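Local atomic coordinates of putative alpha-galactosidase (Bacteroides fragilis, PDB entry 4NZJ), a protein that probably catalyses the hydrolysis of terminal, non-reducing alpha-D-galactose residues in alpha-D-galactosides, as a glycoside hydrolase family 27 member built around a TIM barrel. Residues N384-G389 and P407-R412; C254-R259 and S276-D281; P28-I33 and Y173-G178; D94-T99 and S248-V253; M102-W107 and L358-D363. All coordinates share one frame; numbering follows the deposited sequence.

How the interactions relate
From the N terminus, interaction 3 closes a loop of 139 residues between strand 28-36 of the Ig-like domain and the end of helix 166-176. Interaction 4 closes 148 between the linker 94-99 and strand 250-254, and interaction 5 closes 250 between barrel strands 102-105 and 358-360; these three cross one another. Nested inside interaction 5, interaction 2 closes 16 between the loops that follow two neighbouring barrel strands. Interaction 1, in series with the others, closes 17 and joins the end of the barrel region to the C-terminal beta domain. It still touches earlier contacts, because Gln385 reaches Thr99 by a probable hydrogen bond and packs on Met102.

Interaction 1 of 5, residues N384-G389 and P407-R412; sequences NQDVLG and PLADGR
Asp386 holds CG anti to its backbone N (chi1 -174°), which sends the carboxylate across to Ala409, and Leu388 with the same kind of torsion (chi1 -171°) brings CD2 beside the carbonyl oxygens of Pro407 and Leu408. Ala409 N donates to Asp386 OD2 at 2.9 Å, on the syn lone pair, and more weakly to OD1. The same OD2 is met from above the carboxylate plane by Leu388 N at 3.1 Å, an Asx turn inside the type I turn Asp386-Gly389, so two backbone N-H groups from the two segments fix the rotation of the acid. Waters extend this grip. One donates to both Asp386 OD2 and Pro407 O, and another donates to OD1 while accepting from Asp410 N. Apolar contact lies alongside: Leu388 CB is 4.0 Å from Ala409 CB, and Leu388 CD2 is 4.2 Å from Pro407 CB. Asp410, in the type I turn Leu408-Gly411, instead forms a salt bridge with Arg412, its OD2 2.9 Å from NE. That turn connects antiparallel strands 401-407 and 413-419, with Leu408 packed on Ile472 of strand 468-473, and the contact docks this hairpin of the C-terminal beta domain on the loop following helix 378-384.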
# COMPACT_ATOMS: atom_id res chain seq x y z
N ASN A 384 6.94 -6.39 -2.92
CA ASN A 384 5.79 -5.51 -3.19
C ASN A 384 6.19 -4.21 -3.88
O ASN A 384 5.51 -3.73 -4.80
CB ASN A 384 5.05 -5.16 -1.90
CG ASN A 384 3.84 -4.26 -2.13
OD1 ASN A 384 3.92 -3.05 -1.95
ND2 ASN A 384 2.72 -4.85 -2.54
N GLN A 385 7.30 -3.64 -3.42
CA GLN A 385 7.77 -2.34 -3.88
C GLN A 385 8.72 -2.42 -5.09
O GLN A 385 9.30 -1.41 -5.49
CB GLN A 385 8.44 -1.61 -2.71
CG GLN A 385 7.50 -1.32 -1.55
CD GLN A 385 6.50 -0.22 -1.87
OE1 GLN A 385 6.86 0.95 -1.97
NE2 GLN A 385 5.24 -0.60 -2.04
N ASP A 386 8.89 -3.61 -5.66
CA ASP A 386 9.80 -3.76 -6.80
C ASP A 386 9.43 -2.78 -7.91
O ASP A 386 8.27 -2.69 -8.29
CB ASP A 386 9.78 -5.18 -7.34
CG ASP A 386 10.82 -5.39 -8.43
OD1 ASP A 386 12.01 -5.56 -8.08
OD2 ASP A 386 10.46 -5.36 -9.62
N VAL A 387 10.43 -2.08 -8.45
CA VAL A 387 10.18 -0.99 -9.40
C VAL A 387 9.55 -1.44 -10.72
O VAL A 387 8.91 -0.64 -11.40
CB VAL A 387 11.45 -0.15 -9.68
CG1 VAL A 387 12.01 0.42 -8.38
CG2 VAL A 387 12.51 -0.95 -10.41
N LEU A 388 9.69 -2.71 -11.08
CA LEU A 388 9.05 -3.19 -12.31
C LEU A 388 7.52 -3.16 -12.16
O LEU A 388 6.81 -2.92 -13.13
CB LEU A 388 9.53 -4.60 -12.67
CG LEU A 388 9.09 -5.12 -14.04
CD1 LEU A 388 9.64 -4.27 -15.18
CD2 LEU A 388 9.50 -6.57 -14.20
N GLY A 389 7.04 -3.37 -10.94
CA GLY A 389 5.63 -3.18 -10.63
C GLY A 389 4.69 -4.21 -11.23
O GLY A 389 3.54 -3.91 -11.52
N PRO A 407 7.79 -11.49 -11.93
CA PRO A 407 9.07 -11.02 -12.47
C PRO A 407 9.53 -9.76 -11.75
O PRO A 407 8.70 -8.93 -11.39
CB PRO A 407 8.75 -10.73 -13.94
CG PRO A 407 7.49 -11.48 -14.23
CD PRO A 407 6.73 -11.46 -12.95
N LEU A 408 10.83 -9.63 -11.52
CA LEU A 408 11.42 -8.48 -10.81
C LEU A 408 12.29 -7.66 -11.75
O LEU A 408 12.72 -8.14 -12.79
CB LEU A 408 12.24 -8.96 -9.61
CG LEU A 408 11.52 -9.86 -8.60
CD1 LEU A 408 12.50 -10.39 -7.57
CD2 LEU A 408 10.38 -9.11 -7.92
N ALA A 409 12.56 -6.41 -11.37
CA ALA A 409 13.28 -5.48 -12.25
C ALA A 409 14.69 -5.97 -12.61
O ALA A 409 15.17 -5.73 -13.72
CB ALA A 409 13.36 -4.10 -11.62
N ASP A 410 15.33 -6.66 -11.67
CA ASP A 410 16.70 -7.16 -11.86
C ASP A 410 16.79 -8.42 -12.72
O ASP A 410 17.89 -8.96 -12.92
CB ASP A 410 17.41 -7.38 -10.51
CG ASP A 410 16.74 -8.45 -9.65
OD1 ASP A 410 15.81 -9.16 -10.12
OD2 ASP A 410 17.14 -8.59 -8.47
N GLY A 411 15.66 -8.91 -13.22
CA GLY A 411 15.62 -10.07 -14.10
C GLY A 411 15.28 -11.37 -13.39
O GLY A 411 15.01 -12.37 -14.05
N ARG A 412 15.29 -11.36 -12.06
CA ARG A 412 14.92 -12.53 -11.28
C ARG A 412 13.40 -12.68 -11.23
O ARG A 412 12.66 -11.81 -11.68
CB ARG A 412 15.50 -12.43 -9.87
CG ARG A 412 17.02 -12.36 -9.84
CD ARG A 412 17.57 -12.50 -8.43
NE ARG A 412 17.22 -11.36 -7.58
CZ ARG A 412 17.35 -11.33 -6.26
NH1 ARG A 412 17.81 -12.38 -5.59
NH2 ARG A 412 17.00 -10.23 -5.59
O HOH W 1 7.94 -6.59 -10.16
O HOH W 2 14.59 -6.22 -8.77

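Interaction 2 of 5, residues C254-R259 and S276-D281; sequences CEWGQR and SGDIGD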
# COMPACT_ATOMS: atom_id res chain seq x y z
N CYS A 254 -13.12 3.53 -5.57
CA CYS A 254 -13.80 2.50 -4.79
C CYS A 254 -15.25 2.33 -5.26
O CYS A 254 -16.17 2.97 -4.74
CB CYS A 254 -13.74 2.85 -3.31
SG CYS A 254 -14.52 1.64 -2.23
N GLU A 255 -15.44 1.47 -6.26
CA GLU A 255 -16.78 1.10 -6.72
C GLU A 255 -16.96 -0.44 -6.71
O GLU A 255 -17.82 -0.99 -7.40
CB GLU A 255 -17.13 1.77 -8.06
CG GLU A 255 -16.21 1.47 -9.25
CD GLU A 255 -16.28 0.03 -9.70
OE1 GLU A 255 -17.24 -0.33 -10.41
OE2 GLU A 255 -15.37 -0.74 -9.33
N TRP A 256 -16.13 -1.09 -5.90
CA TRP A 256 -16.26 -2.51 -5.51
C TRP A 256 -16.10 -3.51 -6.66
O TRP A 256 -16.52 -4.65 -6.54
CB TRP A 256 -17.57 -2.77 -4.77
CG TRP A 256 -17.95 -1.64 -3.90
CD1 TRP A 256 -17.32 -1.24 -2.76
CD2 TRP A 256 -19.03 -0.74 -4.10
NE1 TRP A 256 -17.95 -0.13 -2.23
CE2 TRP A 256 -19.01 0.19 -3.04
CE3 TRP A 256 -20.03 -0.63 -5.08
CZ2 TRP A 256 -19.95 1.22 -2.93
CZ3 TRP A 256 -20.96 0.39 -4.97
CH2 TRP A 256 -20.91 1.30 -3.90
N GLY A 257 -15.45 -3.07 -7.74
CA GLY A 257 -15.16 -3.93 -8.87
C GLY A 257 -16.34 -4.28 -9.74
O GLY A 257 -16.25 -5.19 -10.56
N GLN A 258 -17.45 -3.57 -9.60
CA GLN A 258 -18.69 -3.96 -10.27
C GLN A 258 -18.72 -3.60 -11.75
O GLN A 258 -19.41 -4.26 -12.53
CB GLN A 258 -19.89 -3.37 -9.54
CG GLN A 258 -19.96 -3.84 -8.09
CD GLN A 258 -21.30 -3.56 -7.45
OE1 GLN A 258 -22.02 -2.66 -7.86
NE2 GLN A 258 -21.64 -4.35 -6.44
N ARG A 259 -17.97 -2.57 -12.14
CA ARG A 259 -17.95 -2.09 -13.52
C ARG A 259 -16.59 -2.30 -14.22
O ARG A 259 -16.22 -1.53 -15.10
CB ARG A 259 -18.33 -0.60 -13.53
CG ARG A 259 -19.80 -0.33 -13.22
CD ARG A 259 -19.99 0.92 -12.38
NE ARG A 259 -19.72 0.63 -10.98
CZ ARG A 259 -20.64 0.37 -10.05
NH1 ARG A 259 -21.94 0.39 -10.33
NH2 ARG A 259 -20.25 0.09 -8.81
N SER A 276 -13.07 -5.61 -5.77
CA SER A 276 -14.05 -6.46 -5.11
C SER A 276 -14.82 -5.72 -4.04
O SER A 276 -14.48 -4.60 -3.66
CB SER A 276 -13.35 -7.64 -4.45
OG SER A 276 -12.64 -7.24 -3.28
N GLY A 277 -15.84 -6.40 -3.52
CA GLY A 277 -16.51 -5.96 -2.31
C GLY A 277 -15.57 -6.04 -1.13
O GLY A 277 -14.45 -6.55 -1.23
N ASP A 278 -16.04 -5.56 0.01
CA ASP A 278 -15.22 -5.40 1.20
C ASP A 278 -14.68 -6.73 1.72
O ASP A 278 -15.39 -7.73 1.73
CB ASP A 278 -16.01 -4.72 2.32
CG ASP A 278 -16.38 -3.28 2.00
OD1 ASP A 278 -15.86 -2.70 1.02
OD2 ASP A 278 -17.19 -2.72 2.77
N ILE A 279 -13.42 -6.71 2.14
CA ILE A 279 -12.78 -7.85 2.77
C ILE A 279 -13.22 -7.96 4.23
O ILE A 279 -13.44 -6.95 4.90
CB ILE A 279 -11.24 -7.75 2.69
CG1 ILE A 279 -10.59 -9.11 3.01
CG2 ILE A 279 -10.68 -6.65 3.59
CD1 ILE A 279 -9.12 -9.17 2.64
N GLY A 280 -13.39 -9.19 4.69
CA GLY A 280 -13.61 -9.47 6.09
C GLY A 280 -12.38 -10.12 6.71
O GLY A 280 -11.50 -10.62 6.01
N ASP A 281 -12.34 -10.10 8.04
CA ASP A 281 -11.30 -10.77 8.80
C ASP A 281 -11.67 -12.26 8.88
O ASP A 281 -12.09 -12.77 9.92
CB ASP A 281 -11.20 -10.11 10.18
CG ASP A 281 -10.13 -10.72 11.06
OD1 ASP A 281 -9.18 -11.35 10.54
OD2 ASP A 281 -10.25 -10.56 12.30
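Trp256 meets Ser276 through its backbone and CB more than through its indole. Its chi1 of -37° leaves CG anti to the carbonyl carbon but rotated from full stagger, and Ser276 O lies at the edge of the ring, near its plane. This oxygen receives a CA-H...O contact from Trp256 CA at 3.3 Å, while Trp256 O comes to 3.2 Å from Ser276 C. The indole CD1 is 4.3 Å from Asp278 OD1, an oblique approach; Arg274 NH2 forms a salt bridge with that carboxylate and also donates to Ser276 O. The turn carrying Trp256 is type I', from Glu255 to Gln258, and the folded side chain of Glu255 (chi1 59°, chi2 67°) braces it through a weak bond from Gly257 N to OE2. Glu255 OE1 accepts from Arg259 NE at 2.7 Å on its anti lone pair, a salt bridge, and from Arg259 N on its syn one. Both loops follow neighbouring strands at the C-terminal rim of the barrel, where TIM-barrel enzymes hold their active sites. With no conventional hydrogen bond between the segments, the contact rests on CH...O and carbonyl proximity, the stronger polar bonds shaping the turn and engaging Arg274.

Interaction 3 of 5, residues P28-I33 and Y173-G178; sequences PFIFYI and YLHERG
The imidazole of His175 is approached obliquely by Ile30 CD1, at the end of an extended chain (chi2 -174°). The methyl is 3.7 Å from His175 CG and 3.5 Å from its CB, the two side chains crossing at about a right angle. Just past the helix end, Arg177 NH1 sits 3.5 Å above one face of the Tyr173 ring, over its centre. The ring of Tyr32 leads away to a cation-pi interaction with Arg132 and a hydrogen bond to Asp133, leaving CB 4.0 Å from Gly178 CA. Ile30 CG2 lies 3.9 Å from the same Gly178 CA. Gly178, at positive phi, is the C' residue of the Schellman motif ending helix 166-176 (Phe179 N to Leu174 O, Gly178 N to His175 O); a CB here would clash with Tyr32 CB and jam against the preceding carbonyl O. Strand 28-36 of the Ig-like domain thus rests on the C-terminal end of a barrel helix. One water accepts from Tyr32 N and donates to Gly178 O at 2.7 Å. Between these two segments the contact is therefore apolar touch plus a water bridge; direct polar bonds lie beside it, Lys180 NZ to Ile30 O and His175 NE2 to Asp215.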
# COMPACT_ATOMS: atom_id res chain seq x y z
N PRO A 28 3.96 20.21 -3.60
CA PRO A 28 4.81 19.83 -2.47
C PRO A 28 5.26 18.38 -2.54
O PRO A 28 4.50 17.49 -2.94
CB PRO A 28 3.91 20.08 -1.26
CG PRO A 28 2.99 21.17 -1.71
CD PRO A 28 2.71 20.84 -3.15
N PHE A 29 6.52 18.17 -2.14
CA PHE A 29 7.16 16.87 -2.15
C PHE A 29 7.59 16.57 -0.72
O PHE A 29 8.22 17.40 -0.08
CB PHE A 29 8.39 16.92 -3.07
CG PHE A 29 9.14 15.63 -3.17
CD1 PHE A 29 10.00 15.22 -2.16
CD2 PHE A 29 9.03 14.84 -4.31
CE1 PHE A 29 10.71 14.03 -2.25
CE2 PHE A 29 9.74 13.65 -4.41
CZ PHE A 29 10.58 13.25 -3.38
N ILE A 30 7.23 15.39 -0.22
CA ILE A 30 7.71 14.91 1.08
C ILE A 30 8.03 13.43 1.01
O ILE A 30 7.23 12.64 0.55
CB ILE A 30 6.68 15.15 2.21
CG1 ILE A 30 6.42 16.65 2.37
CG2 ILE A 30 7.19 14.56 3.53
CD1 ILE A 30 5.54 17.03 3.54
N PHE A 31 9.24 13.06 1.44
CA PHE A 31 9.62 11.66 1.52
C PHE A 31 10.51 11.41 2.71
O PHE A 31 11.63 11.92 2.78
CB PHE A 31 10.34 11.22 0.24
CG PHE A 31 10.69 9.77 0.22
CD1 PHE A 31 9.70 8.81 0.11
CD2 PHE A 31 12.02 9.35 0.32
CE1 PHE A 31 10.01 7.46 0.10
CE2 PHE A 31 12.34 8.00 0.30
CZ PHE A 31 11.33 7.05 0.19
N TYR A 32 10.01 10.62 3.66
CA TYR A 32 10.84 10.12 4.74
C TYR A 32 11.58 8.89 4.22
O TYR A 32 10.97 8.00 3.64
CB TYR A 32 10.00 9.76 5.97
CG TYR A 32 10.78 9.02 7.03
CD1 TYR A 32 11.63 9.70 7.90
CD2 TYR A 32 10.69 7.64 7.17
CE1 TYR A 32 12.35 9.03 8.87
CE2 TYR A 32 11.40 6.97 8.14
CZ TYR A 32 12.23 7.67 8.99
OH TYR A 32 12.96 7.02 9.96
N ILE A 33 12.88 8.86 4.45
CA ILE A 33 13.71 7.75 3.98
C ILE A 33 13.56 6.59 4.96
O ILE A 33 14.10 6.64 6.07
CB ILE A 33 15.19 8.16 3.88
CG1 ILE A 33 15.35 9.35 2.92
CG2 ILE A 33 16.03 6.97 3.42
CD1 ILE A 33 16.67 10.09 3.09
N TYR A 173 0.82 18.00 11.08
CA TYR A 173 1.45 17.09 12.03
C TYR A 173 2.05 15.89 11.30
O TYR A 173 3.19 15.50 11.57
CB TYR A 173 0.44 16.63 13.08
CG TYR A 173 1.02 15.87 14.24
CD1 TYR A 173 1.25 14.50 14.16
CD2 TYR A 173 1.31 16.51 15.44
CE1 TYR A 173 1.78 13.79 15.23
CE2 TYR A 173 1.84 15.81 16.52
CZ TYR A 173 2.06 14.46 16.41
OH TYR A 173 2.59 13.78 17.49
N LEU A 174 1.27 15.32 10.39
CA LEU A 174 1.71 14.17 9.60
C LEU A 174 2.89 14.53 8.70
O LEU A 174 3.89 13.82 8.68
CB LEU A 174 0.55 13.60 8.76
CG LEU A 174 -0.31 12.51 9.43
CD1 LEU A 174 -0.65 12.82 10.88
CD2 LEU A 174 -1.57 12.27 8.62
N HIS A 175 2.79 15.64 7.98
CA HIS A 175 3.84 16.03 7.03
C HIS A 175 5.18 16.29 7.72
O HIS A 175 6.23 15.94 7.18
CB HIS A 175 3.44 17.29 6.27
CG HIS A 175 2.29 17.09 5.33
ND1 HIS A 175 1.51 18.14 4.90
CD2 HIS A 175 1.78 15.97 4.77
CE1 HIS A 175 0.56 17.67 4.10
NE2 HIS A 175 0.70 16.36 4.00
N GLU A 176 5.13 16.88 8.91
CA GLU A 176 6.33 17.13 9.71
C GLU A 176 7.07 15.83 10.03
O GLU A 176 8.26 15.84 10.32
CB GLU A 176 5.97 17.84 11.02
CG GLU A 176 5.62 19.31 10.85
CD GLU A 176 4.87 19.88 12.05
OE1 GLU A 176 4.89 19.24 13.13
OE2 GLU A 176 4.26 20.96 11.91
N ARG A 177 6.34 14.71 9.99
CA ARG A 177 6.87 13.39 10.31
C ARG A 177 6.99 12.48 9.09
O ARG A 177 7.29 11.28 9.21
CB ARG A 177 5.99 12.76 11.39
CG ARG A 177 6.15 13.46 12.73
CD ARG A 177 4.96 13.27 13.65
NE ARG A 177 5.17 13.99 14.91
CZ ARG A 177 5.04 15.30 15.07
NH1 ARG A 177 4.64 16.09 14.07
NH2 ARG A 177 5.28 15.84 16.26
N GLY A 178 6.77 13.04 7.90
CA GLY A 178 6.94 12.30 6.66
C GLY A 178 5.76 11.45 6.25
O GLY A 178 5.86 10.65 5.32
O HOH W 3 7.27 9.61 3.28

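Interaction 4 of 5, residues D94-T99 and S248-V253; sequences DELLLT and SIVYSV
Ser248 opens the contact with its CB, 3.9 Å from Leu96 CD2; its OG is nearly as close to that methyl but makes its hydrogen bonds with Thr27 OG1 and Tyr24 N of the Ig-like domain. At Ile249 the side chain points away and the peptide does the touching, the carbonyl O lying 3.9 Å from Leu96 CD1. Of the two methyls of Leu96, CD2 stays at Ser248, while CD1 reaches on to the Ile249 peptide and Val250. With Val250 the chain enters strand 250-254, one of the eight parallel strands of the TIM barrel, flanked by strands 216-220 and 272-274. Because this is the strand's N-terminal end, Leu96 and Leu97 of the linker between the Ig-like strand 82-92 and the first barrel strand pack against the bottom of the barrel. Val250 holds CG1 anti to its backbone N (chi1 168°) and presents both methyls to Leu97. Its CG1 meets Leu97 CD1 at 3.5 Å, tighter than usual van der Waals contact, and its CG2 lies 3.8 Å from Leu97 CG, the two side chains crossing at about a right angle. That same CG2 is 4.2 Å from Leu96 CD1, which makes Val250 the residue touched by both leucines. Leu272 of the adjoining strand packs on Leu97 and Val250 alike.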
# COMPACT_ATOMS: atom_id res chain seq x y z
N ASP A 94 3.78 13.09 -14.51
CA ASP A 94 2.36 12.87 -14.24
C ASP A 94 2.09 11.49 -13.64
O ASP A 94 0.96 11.00 -13.71
CB ASP A 94 1.52 13.11 -15.50
CG ASP A 94 1.83 12.14 -16.62
OD1 ASP A 94 2.76 11.32 -16.48
OD2 ASP A 94 1.13 12.21 -17.65
N GLU A 95 3.10 10.89 -13.02
CA GLU A 95 3.03 9.53 -12.49
C GLU A 95 3.18 9.51 -10.97
O GLU A 95 4.26 9.80 -10.45
CB GLU A 95 4.12 8.68 -13.14
CG GLU A 95 4.01 8.58 -14.65
CD GLU A 95 5.29 8.11 -15.32
OE1 GLU A 95 5.82 7.05 -14.93
OE2 GLU A 95 5.78 8.81 -16.23
N LEU A 96 2.11 9.19 -10.25
CA LEU A 96 2.18 8.97 -8.80
C LEU A 96 2.15 7.47 -8.50
O LEU A 96 1.83 6.68 -9.38
CB LEU A 96 1.01 9.65 -8.09
CG LEU A 96 0.81 11.14 -8.36
CD1 LEU A 96 -0.30 11.70 -7.48
CD2 LEU A 96 2.10 11.91 -8.13
N LEU A 97 2.48 7.10 -7.27
CA LEU A 97 2.50 5.69 -6.85
C LEU A 97 3.22 4.77 -7.84
O LEU A 97 2.64 3.81 -8.36
CB LEU A 97 1.08 5.17 -6.58
CG LEU A 97 0.29 5.87 -5.48
CD1 LEU A 97 -1.01 5.12 -5.21
CD2 LEU A 97 1.11 6.05 -4.21
N LEU A 98 4.49 5.07 -8.06
CA LEU A 98 5.34 4.25 -8.91
C LEU A 98 5.61 2.89 -8.26
O LEU A 98 6.00 1.95 -8.94
CB LEU A 98 6.65 5.00 -9.23
CG LEU A 98 6.43 6.19 -10.18
CD1 LEU A 98 7.67 7.05 -10.26
CD2 LEU A 98 6.01 5.71 -11.56
N THR A 99 5.37 2.81 -6.95
CA THR A 99 5.23 1.55 -6.22
C THR A 99 3.89 1.56 -5.49
O THR A 99 3.29 2.63 -5.32
CB THR A 99 6.35 1.37 -5.17
OG1 THR A 99 6.26 2.40 -4.18
CG2 THR A 99 7.72 1.42 -5.83
N SER A 248 -0.07 16.95 -5.39
CA SER A 248 -0.08 15.60 -5.95
C SER A 248 -0.99 14.74 -5.09
O SER A 248 -0.57 14.21 -4.06
CB SER A 248 1.33 15.00 -5.96
OG SER A 248 2.16 15.68 -6.87
N ILE A 249 -2.25 14.62 -5.50
CA ILE A 249 -3.23 13.85 -4.73
C ILE A 249 -3.49 12.49 -5.37
O ILE A 249 -3.98 12.40 -6.51
CB ILE A 249 -4.56 14.62 -4.54
CG1 ILE A 249 -4.28 15.99 -3.91
CG2 ILE A 249 -5.51 13.81 -3.67
CD1 ILE A 249 -5.51 16.83 -3.65
N VAL A 250 -3.14 11.44 -4.64
CA VAL A 250 -3.42 10.07 -5.07
C VAL A 250 -4.93 9.86 -5.10
O VAL A 250 -5.64 10.28 -4.20
CB VAL A 250 -2.76 9.06 -4.13
CG1 VAL A 250 -3.26 7.64 -4.38
CG2 VAL A 250 -1.24 9.13 -4.27
N TYR A 251 -5.39 9.17 -6.14
CA TYR A 251 -6.81 8.99 -6.39
C TYR A 251 -7.15 7.51 -6.30
O TYR A 251 -6.77 6.72 -7.16
CB TYR A 251 -7.14 9.56 -7.77
CG TYR A 251 -8.60 9.70 -8.12
CD1 TYR A 251 -9.60 9.75 -7.15
CD2 TYR A 251 -8.98 9.84 -9.45
CE1 TYR A 251 -10.94 9.91 -7.51
CE2 TYR A 251 -10.30 10.00 -9.82
CZ TYR A 251 -11.27 10.04 -8.84
OH TYR A 251 -12.59 10.20 -9.22
N SER A 252 -7.84 7.14 -5.22
CA SER A 252 -8.23 5.77 -4.93
C SER A 252 -9.70 5.58 -5.30
O SER A 252 -10.59 6.19 -4.71
CB SER A 252 -7.98 5.46 -3.45
OG SER A 252 -8.61 4.27 -3.01
N VAL A 253 -9.95 4.75 -6.31
CA VAL A 253 -11.28 4.50 -6.83
C VAL A 253 -11.91 3.33 -6.08
O VAL A 253 -11.30 2.27 -5.94
CB VAL A 253 -11.21 4.23 -8.35
CG1 VAL A 253 -12.53 3.72 -8.90
CG2 VAL A 253 -10.77 5.49 -9.06

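Interaction 5 of 5, residues M102-W107 and L358-D363; sequences MGWNSW and LLSGND
Ser360 O is gripped from the adjacent strand by Asn105 N, 3.0 Å away with a nearly straight N-H...O angle of 168°, and by a CA-H...O contact from Trp104 CA at 3.3 Å. Two further backbone bonds continue the ladder: Gly103 N donates to Leu358 O at 2.9 Å and Ser360 N to Gly103 O at 2.8 Å. They pair Met102 with Leu358, Gly103 with Leu359 and Trp104 with Ser360 in parallel register, joining the first and last strands of the eight-stranded TIM barrel. Trp104 adds a side-chain bond. With CG anti to its backbone N (chi1 172°), its NE1 donates to Asn362 O at 2.8 Å, the oxygen lying in the ring plane, although the N-H is bent to 136°. An ST turn, Asn362 N to Ser360 OG, shapes the chain just before this acceptor. On the face that carries Trp104 and Ser360, selenomethionine Met102 and Leu358 run side by side, Met102 CG 4.1 Å from Leu358 CB, with Met102 packed on Ile381 and Leu358 on Asn384 of helix 378-384. On the other face Leu359 CD2 leans over Gly103 N at 3.5 Å. Beyond the ladder a water donates to both Asn105 O and Gly361 O, and Asn105 OD1 accepts from Trp107 N, a capping bond at the start of the helix that follows. Three backbone bonds thus carry the strand join, and the indole and the water extend it past the last bridge.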
# COMPACT_ATOMS: atom_id res chain seq x y z
N MSE A 102 1.53 2.21 0.74
CA MSE A 102 1.56 1.51 2.01
C MSE A 102 1.10 2.46 3.09
O MSE A 102 1.46 3.64 3.07
CB MSE A 102 2.99 1.06 2.32
CG MSE A 102 3.58 0.17 1.23
SE MSE A 102 5.44 -0.29 1.64
CE MSE A 102 5.17 -1.00 3.46
N GLY A 103 0.34 1.95 4.04
CA GLY A 103 -0.18 2.81 5.10
C GLY A 103 -1.26 2.17 5.93
O GLY A 103 -1.25 0.95 6.17
N TRP A 104 -2.20 3.00 6.36
CA TRP A 104 -3.24 2.62 7.32
C TRP A 104 -4.53 3.35 7.00
O TRP A 104 -4.51 4.52 6.59
CB TRP A 104 -2.76 2.99 8.72
CG TRP A 104 -3.75 2.84 9.83
CD1 TRP A 104 -4.04 1.70 10.52
CD2 TRP A 104 -4.56 3.88 10.41
NE1 TRP A 104 -4.98 1.96 11.48
CE2 TRP A 104 -5.32 3.29 11.44
CE3 TRP A 104 -4.71 5.25 10.16
CZ2 TRP A 104 -6.21 4.02 12.24
CZ3 TRP A 104 -5.61 5.98 10.94
CH2 TRP A 104 -6.34 5.37 11.97
N ASN A 105 -5.65 2.65 7.16
CA ASN A 105 -6.98 3.23 7.01
C ASN A 105 -7.70 3.15 8.35
O ASN A 105 -7.62 2.14 9.05
CB ASN A 105 -7.76 2.49 5.93
CG ASN A 105 -9.19 2.98 5.80
OD1 ASN A 105 -10.05 2.63 6.61
ND2 ASN A 105 -9.46 3.80 4.78
N SER A 106 -8.40 4.22 8.69
CA SER A 106 -8.98 4.40 10.02
C SER A 106 -10.30 3.70 10.31
O SER A 106 -10.74 3.69 11.46
CB SER A 106 -9.19 5.90 10.27
OG SER A 106 -10.17 6.41 9.36
N TRP A 107 -10.96 3.16 9.29
CA TRP A 107 -12.36 2.77 9.46
C TRP A 107 -12.56 1.64 10.46
O TRP A 107 -13.35 1.75 11.39
CB TRP A 107 -13.03 2.41 8.13
CG TRP A 107 -14.43 2.03 8.38
CD1 TRP A 107 -14.96 0.77 8.33
CD2 TRP A 107 -15.48 2.89 8.82
NE1 TRP A 107 -16.29 0.80 8.68
CE2 TRP A 107 -16.64 2.09 8.99
CE3 TRP A 107 -15.57 4.27 9.07
CZ2 TRP A 107 -17.86 2.62 9.40
CZ3 TRP A 107 -16.79 4.79 9.48
CH2 TRP A 107 -17.92 3.97 9.64
N LEU A 358 -0.71 -1.88 0.43
CA LEU A 358 -0.53 -2.50 1.75
C LEU A 358 -1.07 -1.52 2.79
O LEU A 358 -0.31 -0.78 3.42
CB LEU A 358 0.94 -2.83 2.02
CG LEU A 358 1.62 -3.74 1.01
CD1 LEU A 358 3.10 -3.93 1.34
CD2 LEU A 358 0.92 -5.08 0.92
N LEU A 359 -2.39 -1.52 2.94
CA LEU A 359 -3.07 -0.59 3.83
C LEU A 359 -3.65 -1.38 4.99
O LEU A 359 -4.60 -2.15 4.81
CB LEU A 359 -4.17 0.17 3.09
CG LEU A 359 -3.70 1.05 1.92
CD1 LEU A 359 -4.88 1.67 1.18
CD2 LEU A 359 -2.77 2.15 2.40
N SER A 360 -3.07 -1.23 6.17
CA SER A 360 -3.54 -1.94 7.34
C SER A 360 -4.85 -1.36 7.85
O SER A 360 -5.01 -0.15 7.91
CB SER A 360 -2.52 -1.90 8.47
OG SER A 360 -3.03 -2.55 9.62
N GLY A 361 -5.78 -2.25 8.19
CA GLY A 361 -7.02 -1.87 8.85
C GLY A 361 -7.01 -2.17 10.34
O GLY A 361 -8.00 -1.98 11.01
N ASN A 362 -5.88 -2.63 10.87
CA ASN A 362 -5.77 -2.94 12.29
C ASN A 362 -5.46 -1.68 13.09
O ASN A 362 -5.08 -0.64 12.51
CB ASN A 362 -4.68 -4.00 12.49
CG ASN A 362 -4.82 -4.78 13.79
OD1 ASN A 362 -5.64 -4.47 14.66
ND2 ASN A 362 -4.01 -5.82 13.92
N ASP A 363 -5.64 -1.75 14.40
CA ASP A 363 -5.26 -0.67 15.30
C ASP A 363 -3.75 -0.75 15.49
O ASP A 363 -3.26 -1.63 16.20
CB ASP A 363 -5.98 -0.81 16.64
CG ASP A 363 -5.75 0.37 17.58
OD1 ASP A 363 -4.89 1.24 17.31
OD2 ASP A 363 -6.46 0.45 18.60
O HOH W 4 -8.47 0.76 11.15